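Long-range contacts in thiaminase-I (Naegleria gruberi, PDB 4HCW), which belongs to the thiaminase I-like proteins and folds as an alpha/beta chain in which helices pack around a large mixed beta-sheet: residues D96-V101 with Q325-E330; K257-T262 with E332-R337. All coordinates share one frame; numbering follows the deposited sequence.

Contact 1. Residues D96-V101 with Q325-E330; sequences DLHSFV and QFDAKE
His98, Phe100 and Phe326 form an aromatic cluster where the start of helix 99-105 meets the end of helix 317-328 and the loop after it, a contact part apolar and part polar. Phe326 directs its ring edge at the imidazole face of His98 in a T-shaped pair, with centroids 5.9 Å apart and planes at 74°. Phe326 O meets the rim of the imidazole near its plane, 3.3 Å from His98 CD2. Separately, His98 NE2 gives a weak, bent bond of 3.0 Å to Asp327 OD1, with the carboxylate plane nearly parallel to the ring. Phe100, its CG set between the backbone N and the carbonyl carbon (chi1 54°), takes His98 CB over one face near the rim and brings its CZ to 3.8 Å from Phe326 CD1. Its in-plane edge faces two carbonyls, one of the last helical turn and one of the loop that follows: Glu330 O stands 3.5 Å from Phe100 CD2 and Phe326 O a little farther from CE2. Glu330, in the loop just past helix 317-328, reaches the N-terminus of helix 99-105. Its CG is anti to its backbone N (chi1 -172°) and the chain runs on extended, letting OE2 accept Ser99 N at 3.3 Å through its anti lone pair. His98 is the N-cap residue, so this bond serves an amide of the first helical turn, where the helix dipole would probably favour a carboxylate. Around the cluster, Phe326 packs on Leu118 of strand 110-125 and Ile309 of helix 306-313, while His98 touches Lys306.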
ATOM      1  N   ASP A  96      -5.179  17.994   4.617  1.00107.99           N
ATOM      2  CA  ASP A  96      -5.247  17.941   3.161  1.00107.99           C
ATOM      3  C   ASP A  96      -4.717  16.624   2.605  1.00107.99           C
ATOM      4  O   ASP A  96      -3.609  16.197   2.931  1.00107.99           O
ATOM      5  CB  ASP A  96      -4.495  19.121   2.539  1.00129.13           C
ATOM      6  CG  ASP A  96      -5.207  20.441   2.751  1.00129.13           C
ATOM      7  OD1 ASP A  96      -6.448  20.432   2.895  1.00129.13           O
ATOM      8  OD2 ASP A  96      -4.527  21.487   2.773  1.00129.13           O
ATOM      9  N   LEU A  97      -5.524  15.986   1.763  1.00 98.45           N
ATOM     10  CA  LEU A  97      -5.146  14.737   1.119  1.00 98.45           C
ATOM     11  C   LEU A  97      -4.950  14.974  -0.370  1.00 98.45           C
ATOM     12  O   LEU A  97      -5.444  15.960  -0.918  1.00 98.45           O
ATOM     13  CB  LEU A  97      -6.236  13.687   1.327  1.00 79.00           C
ATOM     14  CG  LEU A  97      -6.716  13.448   2.760  1.00 79.00           C
ATOM     15  CD1 LEU A  97      -7.952  12.563   2.766  1.00 79.00           C
ATOM     16  CD2 LEU A  97      -5.612  12.832   3.599  1.00 79.00           C
ATOM     17  N   HIS A  98      -4.230  14.072  -1.028  1.00110.62           N
ATOM     18  CA  HIS A  98      -4.099  14.134  -2.477  1.00110.62           C
ATOM     19  C   HIS A  98      -5.418  13.739  -3.129  1.00110.62           C
ATOM     20  O   HIS A  98      -6.314  13.215  -2.465  1.00110.62           O
ATOM     21  CB  HIS A  98      -2.975  13.219  -2.962  1.00 87.20           C
ATOM     22  CG  HIS A  98      -1.602  13.738  -2.667  1.00 87.20           C
ATOM     23  ND1 HIS A  98      -1.096  13.817  -1.388  1.00 87.20           N
ATOM     24  CD2 HIS A  98      -0.631  14.203  -3.486  1.00 87.20           C
ATOM     25  CE1 HIS A  98       0.129  14.309  -1.432  1.00 87.20           C
ATOM     26  NE2 HIS A  98       0.435  14.552  -2.693  1.00 87.20           N
ATOM     27  N   SER A  99      -5.536  13.994  -4.427  1.00 93.84           N
ATOM     28  CA  SER A  99      -6.756  13.670  -5.155  1.00 93.84           C
ATOM     29  C   SER A  99      -7.012  12.165  -5.168  1.00 93.84           C
ATOM     30  O   SER A  99      -8.141  11.718  -4.968  1.00 93.84           O
ATOM     31  CB  SER A  99      -6.690  14.210  -6.585  1.00 97.30           C
ATOM     32  OG  SER A  99      -5.593  13.659  -7.292  1.00 97.30           O
ATOM     33  N   PHE A 100      -5.958  11.387  -5.391  1.00 76.92           N
ATOM     34  CA  PHE A 100      -6.083   9.935  -5.459  1.00 76.92           C
ATOM     35  C   PHE A 100      -6.277   9.298  -4.085  1.00 76.92           C
ATOM     36  O   PHE A 100      -6.956   8.279  -3.957  1.00 76.92           O
ATOM     37  CB  PHE A 100      -4.880   9.314  -6.177  1.00 88.25           C
ATOM     38  CG  PHE A 100      -3.549   9.714  -5.604  1.00 88.25           C
ATOM     39  CD1 PHE A 100      -2.963   8.975  -4.590  1.00 88.25           C
ATOM     40  CD2 PHE A 100      -2.874  10.820  -6.096  1.00 88.25           C
ATOM     41  CE1 PHE A 100      -1.734   9.336  -4.070  1.00 88.25           C
ATOM     42  CE2 PHE A 100      -1.644  11.187  -5.578  1.00 88.25           C
ATOM     43  CZ  PHE A 100      -1.074  10.445  -4.564  1.00 88.25           C
ATOM     44  N   VAL A 101      -5.681   9.903  -3.063  1.00 83.28           N
ATOM     45  CA  VAL A 101      -5.817   9.408  -1.696  1.00 83.28           C
ATOM     46  C   VAL A 101      -7.259   9.534  -1.216  1.00 83.28           C
ATOM     47  O   VAL A 101      -7.822   8.596  -0.653  1.00 83.28           O
ATOM     48  CB  VAL A 101      -4.886  10.162  -0.724  1.00 60.05           C
ATOM     49  CG1 VAL A 101      -5.199   9.789   0.716  1.00 60.05           C
ATOM     50  CG2 VAL A 101      -3.431   9.870  -1.049  1.00 60.05           C
ATOM     51  N   GLN A 325       6.916  13.618  -5.964  1.00 94.12           N
ATOM     52  CA  GLN A 325       6.367  12.646  -6.898  1.00 94.12           C
ATOM     53  C   GLN A 325       4.842  12.634  -6.854  1.00 94.12           C
ATOM     54  O   GLN A 325       4.182  12.657  -7.892  1.00 94.12           O
ATOM     55  CB  GLN A 325       6.904  11.251  -6.578  1.00106.48           C
ATOM     56  CG  GLN A 325       7.062  10.352  -7.787  1.00106.48           C
ATOM     57  CD  GLN A 325       8.341  10.627  -8.554  1.00106.48           C
ATOM     58  OE1 GLN A 325       8.498  10.193  -9.696  1.00106.48           O
ATOM     59  NE2 GLN A 325       9.266  11.342  -7.926  1.00106.48           N
ATOM     60  N   PHE A 326       4.291  12.598  -5.644  1.00 81.50           N
ATOM     61  CA  PHE A 326       2.844  12.544  -5.458  1.00 81.50           C
ATOM     62  C   PHE A 326       2.152  13.825  -5.917  1.00 81.50           C
ATOM     63  O   PHE A 326       0.983  13.802  -6.297  1.00 81.50           O
ATOM     64  CB  PHE A 326       2.500  12.255  -3.994  1.00 78.57           C
ATOM     65  CG  PHE A 326       2.797  10.844  -3.566  1.00 78.57           C
ATOM     66  CD1 PHE A 326       2.658   9.794  -4.456  1.00 78.57           C
ATOM     67  CD2 PHE A 326       3.216  10.571  -2.275  1.00 78.57           C
ATOM     68  CE1 PHE A 326       2.931   8.495  -4.066  1.00 78.57           C
ATOM     69  CE2 PHE A 326       3.491   9.274  -1.878  1.00 78.57           C
ATOM     70  CZ  PHE A 326       3.348   8.235  -2.776  1.00 78.57           C
ATOM     71  N   ASP A 327       2.880  14.937  -5.878  1.00110.96           N
ATOM     72  CA  ASP A 327       2.324  16.227  -6.274  1.00110.96           C
ATOM     73  C   ASP A 327       2.371  16.428  -7.786  1.00110.96           C
ATOM     74  O   ASP A 327       1.444  16.986  -8.375  1.00110.96           O
ATOM     75  CB  ASP A 327       3.060  17.370  -5.571  1.00120.36           C
ATOM     76  CG  ASP A 327       2.750  17.438  -4.090  1.00120.36           C
ATOM     77  OD1 ASP A 327       1.607  17.115  -3.706  1.00120.36           O
ATOM     78  OD2 ASP A 327       3.650  17.814  -3.309  1.00120.36           O
ATOM     79  N   ALA A 328       3.453  15.971  -8.407  1.00 90.83           N
ATOM     80  CA  ALA A 328       3.636  16.126  -9.845  1.00 90.83           C
ATOM     81  C   ALA A 328       2.675  15.241 -10.631  1.00 90.83           C
ATOM     82  O   ALA A 328       2.151  15.645 -11.669  1.00 90.83           O
ATOM     83  CB  ALA A 328       5.076  15.820 -10.233  1.00 68.45           C
ATOM     84  N   LYS A 329       2.448  14.033 -10.127  1.00 85.07           N
ATOM     85  CA  LYS A 329       1.600  13.064 -10.810  1.00 85.07           C
ATOM     86  C   LYS A 329       0.287  12.861 -10.063  1.00 85.07           C
ATOM     87  O   LYS A 329      -0.279  11.769 -10.078  1.00 85.07           O
ATOM     88  CB  LYS A 329       2.335  11.731 -10.947  1.00 62.69           C
ATOM     89  CG  LYS A 329       3.754  11.873 -11.472  1.00 62.69           C
ATOM     90  CD  LYS A 329       4.470  10.534 -11.540  1.00 62.69           C
ATOM     91  CE  LYS A 329       5.899  10.704 -12.032  1.00 62.69           C
ATOM     92  NZ  LYS A 329       6.618   9.405 -12.147  1.00 62.69           N
ATOM     93  N   GLU A 330      -0.194  13.920  -9.421  1.00103.74           N
ATOM     94  CA  GLU A 330      -1.393  13.851  -8.590  1.00103.74           C
ATOM     95  C   GLU A 330      -2.637  13.424  -9.372  1.00103.74           C
ATOM     96  O   GLU A 330      -3.568  12.848  -8.808  1.00103.74           O
ATOM     97  CB  GLU A 330      -1.637  15.197  -7.896  1.00 86.17           C
ATOM     98  CG  GLU A 330      -2.751  15.180  -6.859  1.00 86.17           C
ATOM     99  CD  GLU A 330      -2.921  16.516  -6.162  1.00 86.17           C
ATOM    100  OE1 GLU A 330      -2.078  17.414  -6.375  1.00 86.17           O
ATOM    101  OE2 GLU A 330      -3.898  16.669  -5.399  1.00 86.17           O
TER

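Contact 2. Residues K257-T262 with E332-R337; sequences KPYVYT and EVRVLR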
ATOM      1  N   LYS A 257      -0.008   4.447 -16.570  1.00101.90           N
ATOM      2  CA  LYS A 257      -0.475   5.012 -15.307  1.00101.90           C
ATOM      3  C   LYS A 257       0.144   4.341 -14.082  1.00101.90           C
ATOM      4  O   LYS A 257       0.230   3.115 -14.014  1.00101.90           O
ATOM      5  CB  LYS A 257      -2.003   4.945 -15.223  1.00 99.51           C
ATOM      6  CG  LYS A 257      -2.705   6.270 -15.485  1.00 99.51           C
ATOM      7  CD  LYS A 257      -2.335   6.849 -16.840  1.00 99.51           C
ATOM      8  CE  LYS A 257      -3.047   8.169 -17.085  1.00 99.51           C
ATOM      9  NZ  LYS A 257      -2.667   8.773 -18.393  1.00 99.51           N
ATOM     10  N   PRO A 258       0.584   5.156 -13.109  1.00 92.02           N
ATOM     11  CA  PRO A 258       1.117   4.667 -11.833  1.00 92.02           C
ATOM     12  C   PRO A 258       0.005   4.282 -10.860  1.00 92.02           C
ATOM     13  O   PRO A 258      -0.989   4.997 -10.737  1.00 92.02           O
ATOM     14  CB  PRO A 258       1.892   5.872 -11.300  1.00 93.26           C
ATOM     15  CG  PRO A 258       1.182   7.046 -11.872  1.00 93.26           C
ATOM     16  CD  PRO A 258       0.705   6.619 -13.232  1.00 93.26           C
ATOM     17  N   TYR A 259       0.179   3.154 -10.177  1.00 80.95           N
ATOM     18  CA  TYR A 259      -0.805   2.679  -9.212  1.00 80.95           C
ATOM     19  C   TYR A 259      -0.259   2.715  -7.789  1.00 80.95           C
ATOM     20  O   TYR A 259       0.902   2.383  -7.552  1.00 80.95           O
ATOM     21  CB  TYR A 259      -1.254   1.257  -9.558  1.00 75.40           C
ATOM     22  CG  TYR A 259      -2.343   1.191 -10.606  1.00 75.40           C
ATOM     23  CD1 TYR A 259      -2.062   1.426 -11.945  1.00 75.40           C
ATOM     24  CD2 TYR A 259      -3.651   0.886 -10.255  1.00 75.40           C
ATOM     25  CE1 TYR A 259      -3.056   1.364 -12.905  1.00 75.40           C
ATOM     26  CE2 TYR A 259      -4.651   0.821 -11.207  1.00 75.40           C
ATOM     27  CZ  TYR A 259      -4.348   1.061 -12.530  1.00 75.40           C
ATOM     28  OH  TYR A 259      -5.341   0.998 -13.480  1.00 75.40           O
ATOM     29  N   VAL A 260      -1.101   3.127  -6.845  1.00 64.51           N
ATOM     30  CA  VAL A 260      -0.731   3.119  -5.434  1.00 64.51           C
ATOM     31  C   VAL A 260      -1.778   2.399  -4.593  1.00 64.51           C
ATOM     32  O   VAL A 260      -2.928   2.245  -5.008  1.00 64.51           O
ATOM     33  CB  VAL A 260      -0.550   4.545  -4.869  1.00 65.64           C
ATOM     34  CG1 VAL A 260       0.444   5.338  -5.707  1.00 65.64           C
ATOM     35  CG2 VAL A 260      -1.891   5.262  -4.786  1.00 65.64           C
ATOM     36  N   TYR A 261      -1.369   1.956  -3.409  1.00 71.28           N
ATOM     37  CA  TYR A 261      -2.282   1.347  -2.452  1.00 71.28           C
ATOM     38  C   TYR A 261      -2.462   2.285  -1.264  1.00 71.28           C
ATOM     39  O   TYR A 261      -1.519   2.961  -0.854  1.00 71.28           O
ATOM     40  CB  TYR A 261      -1.739   0.003  -1.963  1.00 98.87           C
ATOM     41  CG  TYR A 261      -1.448  -0.998  -3.059  1.00 98.87           C
ATOM     42  CD1 TYR A 261      -2.461  -1.774  -3.605  1.00 98.87           C
ATOM     43  CD2 TYR A 261      -0.155  -1.179  -3.534  1.00 98.87           C
ATOM     44  CE1 TYR A 261      -2.197  -2.696  -4.602  1.00 98.87           C
ATOM     45  CE2 TYR A 261       0.118  -2.098  -4.531  1.00 98.87           C
ATOM     46  CZ  TYR A 261      -0.905  -2.853  -5.062  1.00 98.87           C
ATOM     47  OH  TYR A 261      -0.638  -3.769  -6.054  1.00 98.87           O
ATOM     48  N   THR A 262      -3.670   2.331  -0.715  1.00 77.86           N
ATOM     49  CA  THR A 262      -3.931   3.147   0.467  1.00 77.86           C
ATOM     50  C   THR A 262      -4.643   2.349   1.552  1.00 77.86           C
ATOM     51  O   THR A 262      -5.679   1.733   1.304  1.00 77.86           O
ATOM     52  CB  THR A 262      -4.779   4.393   0.138  1.00 63.87           C
ATOM     53  OG1 THR A 262      -6.064   3.987  -0.348  1.00 63.87           O
ATOM     54  CG2 THR A 262      -4.090   5.260  -0.906  1.00 63.87           C
ATOM     55  N   GLU A 332      -2.394  11.572 -12.335  1.00117.36           N
ATOM     56  CA  GLU A 332      -2.100  10.372 -13.112  1.00117.36           C
ATOM     57  C   GLU A 332      -2.134   9.100 -12.268  1.00117.36           C
ATOM     58  O   GLU A 332      -2.178   7.993 -12.805  1.00117.36           O
ATOM     59  CB  GLU A 332      -0.742  10.509 -13.808  1.00144.59           C
ATOM     60  CG  GLU A 332      -0.536  11.829 -14.551  1.00144.59           C
ATOM     61  CD  GLU A 332      -1.239  11.881 -15.900  1.00144.59           C
ATOM     62  OE1 GLU A 332      -0.585  12.267 -16.892  1.00144.59           O
ATOM     63  OE2 GLU A 332      -2.442  11.553 -15.973  1.00144.59           O
ATOM     64  N   VAL A 333      -2.117   9.260 -10.949  1.00 91.33           N
ATOM     65  CA  VAL A 333      -2.106   8.116 -10.041  1.00 91.33           C
ATOM     66  C   VAL A 333      -3.451   7.387 -10.014  1.00 91.33           C
ATOM     67  O   VAL A 333      -4.506   8.010  -9.887  1.00 91.33           O
ATOM     68  CB  VAL A 333      -1.705   8.538  -8.612  1.00 78.32           C
ATOM     69  CG1 VAL A 333      -1.959   7.411  -7.631  1.00 78.32           C
ATOM     70  CG2 VAL A 333      -0.244   8.954  -8.574  1.00 78.32           C
ATOM     71  N   ARG A 334      -3.399   6.064 -10.140  1.00 75.87           N
ATOM     72  CA  ARG A 334      -4.599   5.233 -10.129  1.00 75.87           C
ATOM     73  C   ARG A 334      -4.645   4.331  -8.900  1.00 75.87           C
ATOM     74  O   ARG A 334      -3.611   4.011  -8.314  1.00 75.87           O
ATOM     75  CB  ARG A 334      -4.662   4.379 -11.398  1.00105.19           C
ATOM     76  CG  ARG A 334      -4.798   5.177 -12.681  1.00105.19           C
ATOM     77  CD  ARG A 334      -6.113   5.932 -12.710  1.00105.19           C
ATOM     78  NE  ARG A 334      -6.303   6.659 -13.960  1.00105.19           N
ATOM     79  CZ  ARG A 334      -5.942   7.924 -14.151  1.00105.19           C
ATOM     80  NH1 ARG A 334      -5.370   8.607 -13.168  1.00105.19           N
ATOM     81  NH2 ARG A 334      -6.153   8.507 -15.323  1.00105.19           N
ATOM     82  N   VAL A 335      -5.850   3.924  -8.513  1.00 70.04           N
ATOM     83  CA  VAL A 335      -6.032   3.024  -7.378  1.00 70.04           C
ATOM     84  C   VAL A 335      -6.973   1.880  -7.741  1.00 70.04           C
ATOM     85  O   VAL A 335      -8.148   2.101  -8.034  1.00 70.04           O
ATOM     86  CB  VAL A 335      -6.598   3.763  -6.148  1.00 78.62           C
ATOM     87  CG1 VAL A 335      -6.891   2.777  -5.025  1.00 78.62           C
ATOM     88  CG2 VAL A 335      -5.632   4.840  -5.678  1.00 78.62           C
ATOM     89  N   LEU A 336      -6.453   0.657  -7.719  1.00 67.83           N
ATOM     90  CA  LEU A 336      -7.247  -0.517  -8.061  1.00 67.83           C
ATOM     91  C   LEU A 336      -8.110  -0.962  -6.883  1.00 67.83           C
ATOM     92  O   LEU A 336      -7.602  -1.200  -5.788  1.00 67.83           O
ATOM     93  CB  LEU A 336      -6.337  -1.660  -8.512  1.00 60.16           C
ATOM     94  CG  LEU A 336      -7.025  -2.955  -8.946  1.00 60.16           C
ATOM     95  CD1 LEU A 336      -7.964  -2.704 -10.116  1.00 60.16           C
ATOM     96  CD2 LEU A 336      -5.994  -4.015  -9.300  1.00 60.16           C
ATOM     97  N   ARG A 337      -9.415  -1.068  -7.114  1.00 70.42           N
ATOM     98  CA  ARG A 337     -10.348  -1.486  -6.070  1.00 70.42           C
ATOM     99  C   ARG A 337     -11.320  -2.548  -6.578  1.00 70.42           C
ATOM    100  O   ARG A 337     -11.536  -2.680  -7.783  1.00 70.42           O
ATOM    101  CB  ARG A 337     -11.121  -0.284  -5.521  1.00 88.94           C
ATOM    102  CG  ARG A 337     -10.242   0.829  -4.976  1.00 88.94           C
ATOM    103  CD  ARG A 337     -11.059   1.858  -4.213  1.00 88.94           C
ATOM    104  NE  ARG A 337     -12.128   2.427  -5.028  1.00 88.94           N
ATOM    105  CZ  ARG A 337     -12.972   3.362  -4.603  1.00 88.94           C
ATOM    106  NH1 ARG A 337     -13.916   3.822  -5.412  1.00 88.94           N
ATOM    107  NH2 ARG A 337     -12.872   3.836  -3.369  1.00 88.94           N
TER
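Arg334 lies between Tyr259 and Lys257, meeting the first with the root of its side chain and the second with the remainder. Its CB sits over the centre of the Tyr259 ring, 3.5 Å from the centroid and 12° off the ring normal, a well-centred CH-pi contact. Leu336 N approaches the edge of the same ring in plane, and Leu336 CB is 4.0 Å from Tyr259 CE2. Farther out, the Arg334 chain is bent at chi2, and Lys257 CG lies over the centre of one guanidinium face, 3.9 Å from Arg334 CZ. The aliphatic part of the lysine therefore lies across one face of the flat cation, while Lys257 NZ reaches a long salt bridge of 3.7 Å with Glu332 OE2, which probably eases the proximity of like charges. Arg334 NH2 has its main polar partner in Ser172 O, and NH1 bonds to Ser331 O. Beneath these side chains the backbones form a single beta bridge in the parallel pattern: Arg334 N donates to Pro258 O at 2.7 Å and Val260 N to Arg334 O at 3.0 Å. From there the chains part, 260-267 entering the large mixed sheet and 335-338 pairing with strand 176-179, so the bridge joins two separate sheets. Away from the tyrosine, Val260 CG2 packs at 3.6 Å against Val333 CG1 and also reaches Val335 CG2, with Leu118 of strand 110-125 beside Val260.

Contacts 1 and 2 are interleaved along the chain: 257-262 falls between the two halves of contact 1, and Ser331 alone separates 325-330 from 332-337. Their centres lie about 11 Å apart, and the Phe100 ring closes the gap, with Phe100 CG 3.5 Å from Val333 CG1 and Phe100 CD1 3.9 Å from Val260 CG2. The aromatic cluster of contact 1 thus continues directly into the valine packing of contact 2. Leu251 touches both, meeting Phe326 in one and Val260 and Val333 in the other. Helix 99-105 adds a polar connection, since Ser104 OG hydrogen-bonds with Thr262 OG1.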